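Local coordinates for protein nicotinate phosphoribosyltransferase (Vibrio cholerae, PDB 4HL7) that probably catalyses the ATP-dependent synthesis of nicotinate D-ribonucleotide from nicotinate and 5-phosphoribosyl diphosphate, a step of NAD(+) biosynthesis, at residues A57-I62 against I138-V142; E150-P156 against L357-R361; F179-M184 against W209-S214; Q195-A200 against F218-L224. All blocks are in the same frame, centred on the assembly; numbering follows the deposited sequence.

Contact 1: A57-I62 against I138-V142; sequences AIRQEI and IVSEV
Two helical segments, Ala-57 to Ile-62 and Ile-138 to Val-142, run in roughly opposing directions, with 135° between their N-to-C axes and a closest axis approach of 9.7 Å. The CA atoms of Ile-58 and Val-139 lie nearest, 6.2 Å apart. Small and branched aliphatic side chains interlock between the helices, burying 314 Å² in total. Ile-138 (m, t) is the main bump of its helix. Its CG2 pushes into the hollow beside Ile-58 and Glu-61, 3.5 Å from Glu-61 CB and 4.3 Å from Ile-58 CG2, while its CD1 reaches 4.4 Å from Ile-62 CG1. One turn on, Val-142 (t) fills the next hollow: its CG1 lies 3.8 Å from Ala-57 CB and 4.0 Å from Ile-58 CG1, and its CG2 4.1 Å from Glu-61 CG. The short Ala-57 side chain admits this valine. In return Ile-58 (m, t) reaches across, placing its CD1 3.9 Å from Val-139 CG2. Glu-61 (m, m) contributes aliphatic carbons to the packing. On the sheet side, Ile-58 and Ile-62 touch Met-106, Ile-58 also meets Leu-117, and Val-139 rests on Ile-119. The result is a helix pair laid over one face of an antiparallel sheet, a layered alpha/beta packing within the N-terminal domain of the NAPRTase family.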
loop_
_atom_site.group_PDB
_atom_site.type_symbol
_atom_site.label_atom_id
_atom_site.label_comp_id
_atom_site.label_asym_id
_atom_site.label_seq_id
_atom_site.Cartn_x
_atom_site.Cartn_y
_atom_site.Cartn_z
ATOM N N ALA A 57 -16.635 7.598 16.353
ATOM C CA ALA A 57 -16.558 8.311 15.071
ATOM C C ALA A 57 -16.053 7.424 13.941
ATOM O O ALA A 57 -16.455 7.583 12.784
ATOM C CB ALA A 57 -15.708 9.587 15.179
ATOM N N ILE A 58 -15.221 6.455 14.264
ATOM C CA ILE A 58 -14.819 5.534 13.231
ATOM C C ILE A 58 -16.048 4.754 12.746
ATOM O O ILE A 58 -16.242 4.571 11.555
ATOM C CB ILE A 58 -13.719 4.596 13.713
ATOM C CG1 ILE A 58 -12.461 5.415 13.937
ATOM C CG2 ILE A 58 -13.470 3.476 12.700
ATOM C CD1 ILE A 58 -11.355 4.653 14.649
ATOM N N ARG A 59 -16.909 4.337 13.683
ATOM C CA ARG A 59 -18.089 3.533 13.313
ATOM C C ARG A 59 -18.945 4.318 12.384
ATOM O O ARG A 59 -19.479 3.798 11.413
ATOM C CB ARG A 59 -18.900 3.251 14.551
ATOM C CG ARG A 59 -19.293 1.829 14.727
ATOM C CD ARG A 59 -19.647 1.695 16.188
ATOM N NE ARG A 59 -19.162 0.440 16.686
ATOM C CZ ARG A 59 -18.775 0.250 17.928
ATOM N NH1 ARG A 59 -18.797 1.255 18.787
ATOM N NH2 ARG A 59 -18.351 -0.947 18.285
ATOM N N GLN A 60 -19.080 5.603 12.682
ATOM C CA GLN A 60 -19.975 6.438 11.924
ATOM C C GLN A 60 -19.457 6.580 10.491
ATOM O O GLN A 60 -20.223 6.530 9.533
ATOM C CB GLN A 60 -20.131 7.793 12.609
ATOM C CG GLN A 60 -20.934 8.795 11.806
ATOM C CD GLN A 60 -21.136 10.078 12.579
ATOM O OE1 GLN A 60 -20.590 10.242 13.674
ATOM N NE2 GLN A 60 -21.933 10.989 12.029
ATOM N N GLU A 61 -18.150 6.796 10.368
ATOM C CA GLU A 61 -17.509 6.976 9.073
ATOM C C GLU A 61 -17.547 5.746 8.266
ATOM O O GLU A 61 -17.730 5.831 7.049
ATOM C CB GLU A 61 -16.054 7.388 9.266
ATOM C CG GLU A 61 -15.996 8.731 9.971
ATOM C CD GLU A 61 -16.585 9.837 9.116
ATOM O OE1 GLU A 61 -16.557 9.722 7.868
ATOM O OE2 GLU A 61 -17.047 10.835 9.686
ATOM N N ILE A 62 -17.341 4.580 8.923
ATOM C CA ILE A 62 -17.304 3.306 8.220
ATOM C C ILE A 62 -18.705 3.030 7.722
ATOM O O ILE A 62 -18.905 2.749 6.565
ATOM C CB ILE A 62 -16.676 2.143 9.054
ATOM C CG1 ILE A 62 -15.176 2.441 9.275
ATOM C CG2 ILE A 62 -16.850 0.808 8.342
ATOM C CD1 ILE A 62 -14.343 1.318 9.871
ATOM N N ILE A 138 -9.673 6.677 7.196
ATOM C CA ILE A 138 -10.684 7.076 8.146
ATOM C C ILE A 138 -10.096 7.008 9.560
ATOM O O ILE A 138 -10.224 7.941 10.303
ATOM C CB ILE A 138 -11.918 6.122 8.037
ATOM C CG1 ILE A 138 -12.805 6.548 6.835
ATOM C CG2 ILE A 138 -12.730 6.150 9.359
ATOM C CD1 ILE A 138 -13.778 5.430 6.402
ATOM N N VAL A 139 -9.494 5.881 9.931
ATOM C CA VAL A 139 -8.938 5.770 11.294
ATOM C C VAL A 139 -7.862 6.832 11.538
ATOM O O VAL A 139 -7.879 7.492 12.550
ATOM C CB VAL A 139 -8.364 4.372 11.615
ATOM C CG1 VAL A 139 -7.762 4.326 13.033
ATOM C CG2 VAL A 139 -9.461 3.306 11.520
ATOM N N SER A 140 -6.959 7.001 10.568
ATOM C CA SER A 140 -5.983 8.103 10.629
ATOM C C SER A 140 -6.578 9.460 10.857
ATOM O O SER A 140 -6.202 10.150 11.835
ATOM C CB SER A 140 -5.048 8.110 9.389
ATOM O OG SER A 140 -3.974 9.017 9.640
ATOM N N GLU A 141 -7.521 9.852 9.999
ATOM C CA GLU A 141 -8.105 11.186 10.072
ATOM C C GLU A 141 -9.015 11.439 11.294
ATOM O O GLU A 141 -9.075 12.580 11.791
ATOM C CB GLU A 141 -8.826 11.571 8.771
ATOM C CG GLU A 141 -9.340 13.006 8.871
ATOM C CD GLU A 141 -9.677 13.654 7.564
ATOM O OE1 GLU A 141 -10.341 14.716 7.622
ATOM O OE2 GLU A 141 -9.331 13.114 6.495
ATOM N N VAL A 142 -9.804 10.433 11.701
ATOM C CA VAL A 142 -10.580 10.566 12.923
ATOM C C VAL A 142 -9.666 10.863 14.105
ATOM O O VAL A 142 -9.923 11.795 14.907
ATOM C CB VAL A 142 -11.436 9.316 13.178
ATOM C CG1 VAL A 142 -11.981 9.310 14.602
ATOM C CG2 VAL A 142 -12.582 9.273 12.173
#

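Contact 2: E150-P156 against L357-R361; sequences EVPADLP and LANWR
Trp-360 lays its indole against Val-151: Val-151 CA stands over one ring face, 4.3 Å from the six-membered ring centroid and 24° off the normal, a CH-pi contact. Around the indole (chi1 t, chi2 76°), Pro-152 CD comes within 3.6 Å of Trp-360 CZ2, Leu-155 CD2 within 3.5 Å of Trp-360 CD1, and Val-151 CG2 within 3.7 Å of Trp-360 CZ3, while Glu-150 OE2 approaches the ring edge at 3.8 Å from Trp-360 CZ3. Leu-357 (m, t) extends the patch, with CD1 3.7 Å from Val-151 CG2, CD2 4.0 Å from Pro-156 CG and O 4.0 Å from Leu-155 CD2. The CA atoms of Pro-156 and Leu-357 lie 5.8 Å apart, those of Val-151 and Trp-360 8.2 Å. Pro-152 to Leu-155 is a type I turn (Leu-155 N to Pro-152 O 2.9 Å); Leu-357 to Trp-360 is type I' (Trp-360 N to Leu-357 O 3.0 Å), with positive phi at Ala-358 and Asn-359 and Trp-360 directed toward segment 150-156. The mostly apolar contact, 334 Å², sets the linker after helix 131-147 and the first residues of helix 155-174 against the loop joining helix 351-354 to strand 372-380.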
loop_
_atom_site.group_PDB
_atom_site.type_symbol
_atom_site.label_atom_id
_atom_site.label_comp_id
_atom_site.label_asym_id
_atom_site.label_seq_id
_atom_site.Cartn_x
_atom_site.Cartn_y
_atom_site.Cartn_z
ATOM N N GLU A 150 -5.707 20.889 17.073
ATOM C CA GLU A 150 -5.111 22.234 17.247
ATOM C C GLU A 150 -3.789 22.474 16.454
ATOM O O GLU A 150 -3.172 23.568 16.518
ATOM C CB GLU A 150 -5.018 22.595 18.755
ATOM C CG GLU A 150 -4.053 21.737 19.600
ATOM C CD GLU A 150 -4.165 20.197 19.416
ATOM O OE1 GLU A 150 -5.295 19.631 19.303
ATOM O OE2 GLU A 150 -3.103 19.535 19.407
ATOM N N VAL A 151 -3.357 21.481 15.690
ATOM C CA VAL A 151 -2.169 21.663 14.853
ATOM C C VAL A 151 -2.334 22.943 14.024
ATOM O O VAL A 151 -3.351 23.119 13.406
ATOM C CB VAL A 151 -1.942 20.453 13.923
ATOM C CG1 VAL A 151 -0.850 20.743 12.904
ATOM C CG2 VAL A 151 -1.623 19.227 14.760
ATOM N N PRO A 152 -1.321 23.831 13.999
ATOM C CA PRO A 152 -1.457 25.022 13.124
ATOM C C PRO A 152 -1.711 24.638 11.649
ATOM O O PRO A 152 -0.968 23.844 11.064
ATOM C CB PRO A 152 -0.097 25.708 13.249
ATOM C CG PRO A 152 0.481 25.174 14.515
ATOM C CD PRO A 152 0.030 23.732 14.571
ATOM N N ALA A 153 -2.736 25.229 11.041
ATOM C CA ALA A 153 -3.149 24.750 9.716
ATOM C C ALA A 153 -2.060 24.934 8.640
ATOM O O ALA A 153 -2.006 24.169 7.703
ATOM C CB ALA A 153 -4.477 25.366 9.288
ATOM N N ASP A 154 -1.158 25.898 8.819
ATOM C CA ASP A 154 -0.096 26.046 7.834
ATOM C C ASP A 154 1.152 25.190 8.087
ATOM O O ASP A 154 2.060 25.197 7.288
ATOM C CB ASP A 154 0.286 27.514 7.654
ATOM C CG ASP A 154 0.640 28.200 8.958
ATOM O OD1 ASP A 154 1.089 27.523 9.916
ATOM O OD2 ASP A 154 0.475 29.437 9.021
ATOM N N LEU A 155 1.190 24.472 9.202
ATOM C CA LEU A 155 2.374 23.641 9.524
ATOM C C LEU A 155 2.710 22.554 8.502
ATOM O O LEU A 155 3.849 22.434 8.109
ATOM C CB LEU A 155 2.269 23.030 10.925
ATOM C CG LEU A 155 3.520 22.250 11.381
ATOM C CD1 LEU A 155 4.776 23.136 11.376
ATOM C CD2 LEU A 155 3.286 21.734 12.780
ATOM N N PRO A 156 1.712 21.733 8.065
ATOM C CA PRO A 156 2.112 20.666 7.173
ATOM C C PRO A 156 2.780 21.197 5.908
ATOM O O PRO A 156 3.795 20.641 5.473
ATOM C CB PRO A 156 0.779 19.934 6.846
ATOM C CG PRO A 156 -0.131 20.312 7.976
ATOM C CD PRO A 156 0.286 21.678 8.423
ATOM N N LEU A 357 4.738 16.162 10.721
ATOM C CA LEU A 357 4.618 17.496 11.349
ATOM C C LEU A 357 5.947 17.869 12.003
ATOM O O LEU A 357 6.017 18.777 12.845
ATOM C CB LEU A 357 3.498 17.523 12.423
ATOM C CG LEU A 357 2.099 17.232 11.856
ATOM C CD1 LEU A 357 1.043 17.366 12.945
ATOM C CD2 LEU A 357 1.848 18.237 10.751
ATOM N N ALA A 358 6.991 17.175 11.577
ATOM C CA ALA A 358 8.341 17.439 12.059
ATOM C C ALA A 358 8.370 17.447 13.610
ATOM O O ALA A 358 8.948 18.318 14.212
ATOM C CB ALA A 358 8.875 18.761 11.475
ATOM N N ASN A 359 7.730 16.468 14.233
ATOM C CA ASN A 359 7.837 16.290 15.674
ATOM C C ASN A 359 7.171 17.403 16.458
ATOM O O ASN A 359 7.483 17.612 17.618
ATOM C CB ASN A 359 9.317 16.180 16.126
ATOM C CG ASN A 359 10.011 14.967 15.541
ATOM O OD1 ASN A 359 9.375 13.948 15.259
ATOM N ND2 ASN A 359 11.330 15.069 15.355
ATOM N N TRP A 360 6.293 18.156 15.803
ATOM C CA TRP A 360 5.520 19.187 16.459
ATOM C C TRP A 360 4.980 18.741 17.814
ATOM O O TRP A 360 4.403 17.695 17.915
ATOM C CB TRP A 360 4.359 19.614 15.564
ATOM C CG TRP A 360 3.624 20.796 16.168
ATOM C CD1 TRP A 360 4.034 22.119 16.196
ATOM C CD2 TRP A 360 2.321 20.778 16.845
ATOM N NE1 TRP A 360 3.092 22.913 16.847
ATOM C CE2 TRP A 360 2.023 22.160 17.214
ATOM C CE3 TRP A 360 1.403 19.795 17.138
ATOM C CZ2 TRP A 360 0.873 22.506 17.887
ATOM C CZ3 TRP A 360 0.228 20.151 17.787
ATOM C CH2 TRP A 360 -0.029 21.475 18.157
ATOM N N ARG A 361 5.157 19.542 18.860
ATOM C CA ARG A 361 4.654 19.151 20.186
ATOM C C ARG A 361 3.327 19.850 20.424
ATOM O O ARG A 361 3.211 21.080 20.181
ATOM C CB ARG A 361 5.630 19.580 21.316
ATOM C CG ARG A 361 6.933 18.796 21.388
ATOM C CD ARG A 361 7.876 19.258 22.532
ATOM N NE ARG A 361 9.087 18.422 22.489
ATOM C CZ ARG A 361 9.172 17.162 22.975
ATOM N NH1 ARG A 361 8.151 16.607 23.631
ATOM N NH2 ARG A 361 10.292 16.460 22.827
#

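Contact 3: F179-M184 against W209-S214; sequences FSLTEM and WVLGTS
Thr-213 OG1 donates a short hydrogen bond of 2.6 Å to Glu-183 OE1, and a water bridges the same Glu-183 OE1 (2.8 Å) to Ser-214 OG (2.7 Å). Glu-183 OE2 turns to Gly-185 N and Gln-195 NE2, and Ser-214 OG also bonds Asp-20. Parallel strands 181-183 and 210-213, 14° apart in direction, are joined by Leu-181 N to Trp-209 O (2.8 Å), Leu-211 N to Leu-181 O (2.8 Å), Glu-183 N to Gly-212 O (2.9 Å) and Ser-214 N to Glu-183 O (2.9 Å). Leu-181 pairs with Val-210, Thr-182 with Gly-212 and Glu-183 with Thr-213. The one-residue shift is a beta bulge at Leu-211, whose phi/psi of -70/-38° is helical. Leu-211 CB lies 3.6 Å from Ser-180 OG and Leu-211 CD2 3.5 Å from Thr-182 OG1; both hydroxyls bond Ser-346. At the start, the Phe-179 ring (chi1 t) points an edge at the Trp-209 face, an offset edge-to-face pair with the planes at 89° and 5.7 Å between Phe-179 and five-membered-ring centroids. Buried Gly-212 N has no partner in the model. The strands belong to a parallel beta-alpha-beta unit, as in TIM-barrel-like domains, and the contact holds a buried carboxylate by hydroxyl, amide and water.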
loop_
_atom_site.group_PDB
_atom_site.type_symbol
_atom_site.label_atom_id
_atom_site.label_comp_id
_atom_site.label_asym_id
_atom_site.label_seq_id
_atom_site.Cartn_x
_atom_site.Cartn_y
_atom_site.Cartn_z
ATOM N N PHE A 179 16.199 11.601 -9.757
ATOM C CA PHE A 179 15.211 11.608 -8.666
ATOM C C PHE A 179 13.789 11.562 -9.285
ATOM O O PHE A 179 13.468 12.334 -10.210
ATOM C CB PHE A 179 15.362 12.853 -7.773
ATOM C CG PHE A 179 14.313 12.941 -6.680
ATOM C CD1 PHE A 179 14.379 12.092 -5.535
ATOM C CD2 PHE A 179 13.237 13.796 -6.811
ATOM C CE1 PHE A 179 13.387 12.145 -4.557
ATOM C CE2 PHE A 179 12.258 13.900 -5.801
ATOM C CZ PHE A 179 12.329 13.039 -4.686
ATOM N N SER A 180 12.959 10.646 -8.793
ATOM C CA SER A 180 11.574 10.480 -9.278
ATOM C C SER A 180 10.701 10.091 -8.066
ATOM O O SER A 180 11.096 9.222 -7.284
ATOM C CB SER A 180 11.538 9.292 -10.218
ATOM O OG SER A 180 10.207 9.111 -10.638
ATOM N N LEU A 181 9.535 10.721 -7.930
ATOM C CA LEU A 181 8.721 10.579 -6.717
ATOM C C LEU A 181 7.341 10.038 -7.122
ATOM O O LEU A 181 6.710 10.554 -8.066
ATOM C CB LEU A 181 8.579 11.972 -6.031
ATOM C CG LEU A 181 7.815 12.039 -4.711
ATOM C CD1 LEU A 181 8.424 11.064 -3.700
ATOM C CD2 LEU A 181 7.867 13.438 -4.110
ATOM N N THR A 182 6.901 8.968 -6.471
ATOM C CA THR A 182 5.528 8.505 -6.656
ATOM C C THR A 182 4.802 8.701 -5.324
ATOM O O THR A 182 5.210 8.145 -4.283
ATOM C CB THR A 182 5.476 7.034 -7.028
ATOM O OG1 THR A 182 6.189 6.831 -8.273
ATOM C CG2 THR A 182 4.017 6.621 -7.269
ATOM N N GLU A 183 3.780 9.527 -5.316
ATOM C CA GLU A 183 3.127 9.790 -4.036
ATOM C C GLU A 183 2.240 8.606 -3.643
ATOM O O GLU A 183 1.466 8.144 -4.444
ATOM C CB GLU A 183 2.332 11.088 -4.153
ATOM C CG GLU A 183 1.794 11.572 -2.827
ATOM C CD GLU A 183 0.451 10.897 -2.406
ATOM O OE1 GLU A 183 -0.322 10.389 -3.267
ATOM O OE2 GLU A 183 0.191 10.858 -1.184
HETATM N N MSE A 184 2.336 8.131 -2.399
HETATM C CA MSE A 184 1.638 6.905 -1.997
HETATM C C MSE A 184 1.190 7.092 -0.578
HETATM O O MSE A 184 1.182 6.149 0.195
HETATM C CB MSE A 184 2.508 5.620 -2.096
HETATM C CG MSE A 184 2.817 5.220 -3.506
HETATM SE SE MSE A 184 3.839 3.492 -3.316
HETATM C CE MSE A 184 4.060 3.443 -5.207
ATOM N N TRP A 209 9.789 16.092 -11.333
ATOM C CA TRP A 209 10.162 14.896 -10.617
ATOM C C TRP A 209 9.024 14.046 -10.115
ATOM O O TRP A 209 9.273 13.016 -9.540
ATOM C CB TRP A 209 11.065 15.215 -9.463
ATOM C CG TRP A 209 12.329 15.887 -9.894
ATOM C CD1 TRP A 209 13.081 15.627 -11.047
ATOM C CD2 TRP A 209 13.051 16.927 -9.185
ATOM N NE1 TRP A 209 14.174 16.453 -11.090
ATOM C CE2 TRP A 209 14.224 17.232 -9.983
ATOM C CE3 TRP A 209 12.859 17.601 -7.984
ATOM C CZ2 TRP A 209 15.122 18.224 -9.614
ATOM C CZ3 TRP A 209 13.795 18.575 -7.601
ATOM C CH2 TRP A 209 14.895 18.872 -8.395
ATOM N N VAL A 210 7.787 14.424 -10.378
ATOM C CA VAL A 210 6.653 13.647 -9.880
ATOM C C VAL A 210 6.232 12.636 -10.962
ATOM O O VAL A 210 5.756 13.035 -12.022
ATOM C CB VAL A 210 5.485 14.602 -9.475
ATOM C CG1 VAL A 210 4.193 13.808 -9.198
ATOM C CG2 VAL A 210 5.883 15.475 -8.279
ATOM N N LEU A 211 6.458 11.337 -10.736
ATOM C CA LEU A 211 6.027 10.309 -11.696
ATOM C C LEU A 211 4.507 10.201 -11.688
ATOM O O LEU A 211 3.865 10.113 -12.757
ATOM C CB LEU A 211 6.706 8.964 -11.395
ATOM C CG LEU A 211 6.261 7.776 -12.242
ATOM C CD1 LEU A 211 6.703 8.089 -13.688
ATOM C CD2 LEU A 211 6.860 6.499 -11.647
ATOM N N GLY A 212 3.923 10.315 -10.499
ATOM C CA GLY A 212 2.445 10.305 -10.369
ATOM C C GLY A 212 2.040 10.067 -8.908
ATOM O O GLY A 212 2.818 10.318 -7.983
ATOM N N THR A 213 0.826 9.571 -8.722
ATOM C CA THR A 213 0.281 9.324 -7.363
ATOM C C THR A 213 -0.505 8.043 -7.416
ATOM O O THR A 213 -1.057 7.696 -8.462
ATOM C CB THR A 213 -0.649 10.488 -6.921
ATOM O OG1 THR A 213 -1.298 10.118 -5.715
ATOM C CG2 THR A 213 -1.724 10.797 -7.967
ATOM N N SER A 214 -0.528 7.289 -6.307
ATOM C CA SER A 214 -1.369 6.101 -6.277
ATOM C C SER A 214 -2.859 6.428 -6.104
ATOM O O SER A 214 -3.682 5.565 -6.325
ATOM C CB SER A 214 -0.931 5.145 -5.154
ATOM O OG SER A 214 -1.107 5.833 -3.927
HETATM O O HOH W 1 -1.624 8.015 -2.469
#

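Contact 4: Q195-A200 against F218-L224; sequences QRDVLA and FAREFDL
This is a helix-helix contact in the TIM-barrel-like domain, between helix 192-205, the crossover of a beta-alpha-beta unit, and helix 216-222, which follows its second strand. Segments 195-200 and 218-222 cross at -48°, their axes approaching to 10.9 Å. Phe-218 (m) and Phe-222 (m) project across the gap. Arg-196 CA sits over the Phe-218 ring, 4.3 Å from its centroid, a CH-pi contact, and Leu-199 CD1 presses to 3.4 Å from Phe-218 CB. Phe-222 lodges beside the next turn, with CE2 3.9 Å from Leu-199 CB and CE1 3.7 Å from Ala-200 CB. A Schellman motif with positive phi at Asp-223 ends the second helix and turns the chain so that Leu-224 CD1 comes 4.4 Å from Leu-199 CD2. Arg-196 NH2 bridges to Asp-197 OD1 at 3.0 Å. Phe-222 CZ lies over the guanidinium, 3.7 Å from Arg-196 NE, whose weak hydrogen bond to Glu-221 OE2, part of a salt bridge, spans 3.4 Å.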
loop_
_atom_site.group_PDB
_atom_site.type_symbol
_atom_site.label_atom_id
_atom_site.label_comp_id
_atom_site.label_asym_id
_atom_site.label_seq_id
_atom_site.Cartn_x
_atom_site.Cartn_y
_atom_site.Cartn_z
ATOM N N GLN A 195 -3.412 15.787 2.492
ATOM C CA GLN A 195 -2.892 15.109 1.294
ATOM C C GLN A 195 -3.153 15.967 0.068
ATOM O O GLN A 195 -2.313 16.027 -0.847
ATOM C CB GLN A 195 -3.547 13.741 1.057
ATOM C CG GLN A 195 -2.926 12.963 -0.136
ATOM C CD GLN A 195 -3.528 11.592 -0.324
ATOM O OE1 GLN A 195 -4.612 11.317 0.180
ATOM N NE2 GLN A 195 -2.817 10.709 -1.043
ATOM N N ARG A 196 -4.366 16.523 0.001
ATOM C CA ARG A 196 -4.743 17.361 -1.152
ATOM C C ARG A 196 -3.712 18.505 -1.339
ATOM O O ARG A 196 -3.166 18.683 -2.436
ATOM C CB ARG A 196 -6.163 17.902 -1.008
ATOM C CG ARG A 196 -6.655 18.677 -2.249
ATOM C CD ARG A 196 -6.479 20.178 -2.042
ATOM N NE ARG A 196 -6.460 20.878 -3.325
ATOM C CZ ARG A 196 -5.773 22.002 -3.555
ATOM N NH1 ARG A 196 -5.818 22.567 -4.753
ATOM N NH2 ARG A 196 -5.029 22.549 -2.593
ATOM N N ASP A 197 -3.417 19.223 -0.265
ATOM C CA ASP A 197 -2.489 20.367 -0.317
ATOM C C ASP A 197 -1.058 19.921 -0.627
ATOM O O ASP A 197 -0.296 20.640 -1.281
ATOM C CB ASP A 197 -2.463 21.071 1.016
ATOM C CG ASP A 197 -3.720 21.892 1.276
ATOM O OD1 ASP A 197 -4.489 22.123 0.332
ATOM O OD2 ASP A 197 -3.963 22.228 2.450
ATOM N N VAL A 198 -0.669 18.776 -0.065
ATOM C CA VAL A 198 0.639 18.209 -0.310
ATOM C C VAL A 198 0.837 17.896 -1.781
ATOM O O VAL A 198 1.864 18.271 -2.370
ATOM C CB VAL A 198 0.908 16.968 0.594
ATOM C CG1 VAL A 198 2.070 16.138 0.036
ATOM C CG2 VAL A 198 1.133 17.463 2.036
ATOM N N LEU A 199 -0.160 17.282 -2.396
ATOM C CA LEU A 199 -0.053 16.978 -3.807
ATOM C C LEU A 199 -0.032 18.285 -4.650
ATOM O O LEU A 199 0.755 18.406 -5.590
ATOM C CB LEU A 199 -1.192 15.995 -4.259
ATOM C CG LEU A 199 -0.923 14.529 -3.869
ATOM C CD1 LEU A 199 -2.185 13.717 -4.066
ATOM C CD2 LEU A 199 0.135 14.009 -4.821
ATOM N N ALA A 200 -0.909 19.251 -4.317
ATOM C CA ALA A 200 -0.923 20.558 -4.980
ATOM C C ALA A 200 0.472 21.202 -4.938
ATOM O O ALA A 200 0.945 21.759 -5.931
ATOM C CB ALA A 200 -1.959 21.485 -4.340
ATOM N N PHE A 218 -7.118 11.993 -6.608
ATOM C CA PHE A 218 -6.177 13.129 -6.709
ATOM C C PHE A 218 -5.406 13.083 -8.032
ATOM O O PHE A 218 -5.033 14.130 -8.523
ATOM C CB PHE A 218 -5.224 13.160 -5.478
ATOM C CG PHE A 218 -5.913 13.605 -4.205
ATOM C CD1 PHE A 218 -6.703 14.769 -4.194
ATOM C CD2 PHE A 218 -5.817 12.838 -3.022
ATOM C CE1 PHE A 218 -7.422 15.153 -3.049
ATOM C CE2 PHE A 218 -6.492 13.235 -1.883
ATOM C CZ PHE A 218 -7.302 14.379 -1.883
ATOM N N ALA A 219 -5.238 11.896 -8.630
ATOM C CA ALA A 219 -4.711 11.806 -10.021
ATOM C C ALA A 219 -5.653 12.584 -10.958
ATOM O O ALA A 219 -5.212 13.414 -11.745
ATOM C CB ALA A 219 -4.548 10.360 -10.481
ATOM N N ARG A 220 -6.948 12.355 -10.807
ATOM C CA ARG A 220 -7.945 13.185 -11.501
ATOM C C ARG A 220 -7.835 14.655 -11.217
ATOM O O ARG A 220 -7.767 15.445 -12.158
ATOM C CB ARG A 220 -9.379 12.695 -11.268
ATOM C CG ARG A 220 -10.461 13.510 -12.009
ATOM C CD ARG A 220 -11.868 12.897 -11.842
ATOM N NE ARG A 220 -12.225 12.727 -10.433
ATOM C CZ ARG A 220 -13.263 12.022 -9.982
ATOM N NH1 ARG A 220 -14.098 11.429 -10.846
ATOM N NH2 ARG A 220 -13.477 11.921 -8.665
ATOM N N GLU A 221 -7.883 15.029 -9.948
ATOM C CA GLU A 221 -7.974 16.422 -9.570
ATOM C C GLU A 221 -6.807 17.212 -10.129
ATOM O O GLU A 221 -6.948 18.401 -10.551
ATOM C CB GLU A 221 -8.005 16.551 -8.053
ATOM C CG GLU A 221 -7.835 17.984 -7.599
ATOM C CD GLU A 221 -8.354 18.246 -6.199
ATOM O OE1 GLU A 221 -8.840 17.307 -5.547
ATOM O OE2 GLU A 221 -8.274 19.404 -5.744
ATOM N N PHE A 222 -5.632 16.587 -10.131
ATOM C CA PHE A 222 -4.402 17.329 -10.489
ATOM C C PHE A 222 -3.822 16.926 -11.846
ATOM O O PHE A 222 -2.720 17.344 -12.181
ATOM C CB PHE A 222 -3.337 17.130 -9.377
ATOM C CG PHE A 222 -3.726 17.733 -8.080
ATOM C CD1 PHE A 222 -3.805 19.120 -7.951
ATOM C CD2 PHE A 222 -4.053 16.932 -6.996
ATOM C CE1 PHE A 222 -4.188 19.702 -6.766
ATOM C CE2 PHE A 222 -4.419 17.500 -5.795
ATOM C CZ PHE A 222 -4.478 18.889 -5.662
ATOM N N ASP A 223 -4.524 16.053 -12.588
ATOM C CA ASP A 223 -4.054 15.578 -13.889
ATOM C C ASP A 223 -2.666 14.990 -13.745
ATOM O O ASP A 223 -1.708 15.383 -14.453
ATOM C CB ASP A 223 -4.084 16.706 -14.944
ATOM C CG ASP A 223 -3.735 16.198 -16.358
ATOM O OD1 ASP A 223 -4.097 15.039 -16.727
ATOM O OD2 ASP A 223 -3.053 16.923 -17.089
ATOM N N LEU A 224 -2.546 14.064 -12.794
ATOM C CA LEU A 224 -1.318 13.345 -12.579
ATOM C C LEU A 224 -1.577 11.931 -12.987
ATOM O O LEU A 224 -2.729 11.479 -12.968
ATOM C CB LEU A 224 -0.914 13.386 -11.088
ATOM C CG LEU A 224 -0.563 14.785 -10.624
ATOM C CD1 LEU A 224 -0.420 14.784 -9.114
ATOM C CD2 LEU A 224 0.741 15.238 -11.278
#

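Overall arrangement
Contacts 3 and 4 form one continuous unit, their centres 11 Å apart. Glu-183 OE2 probably hydrogen-bonds Gln-195 NE2 at 3.0 Å, and Glu-183 CG packs 3.6 Å from Leu-199 CD2, fastening strand to crossover helix. Their segments alternate along the chain, and both contacts are nested within the long loop closed by contact 2. Contact 2 approaches contact 4 to about 5 Å between nearest atoms, though the centres are 21 Å apart. Contact 1 lies in the N-terminal domain, its centre 27 Å from that of contact 3, yet helix 131-147 leads directly to contact 2, and the nearest atoms of contacts 1 and 4 are about 8 Å apart.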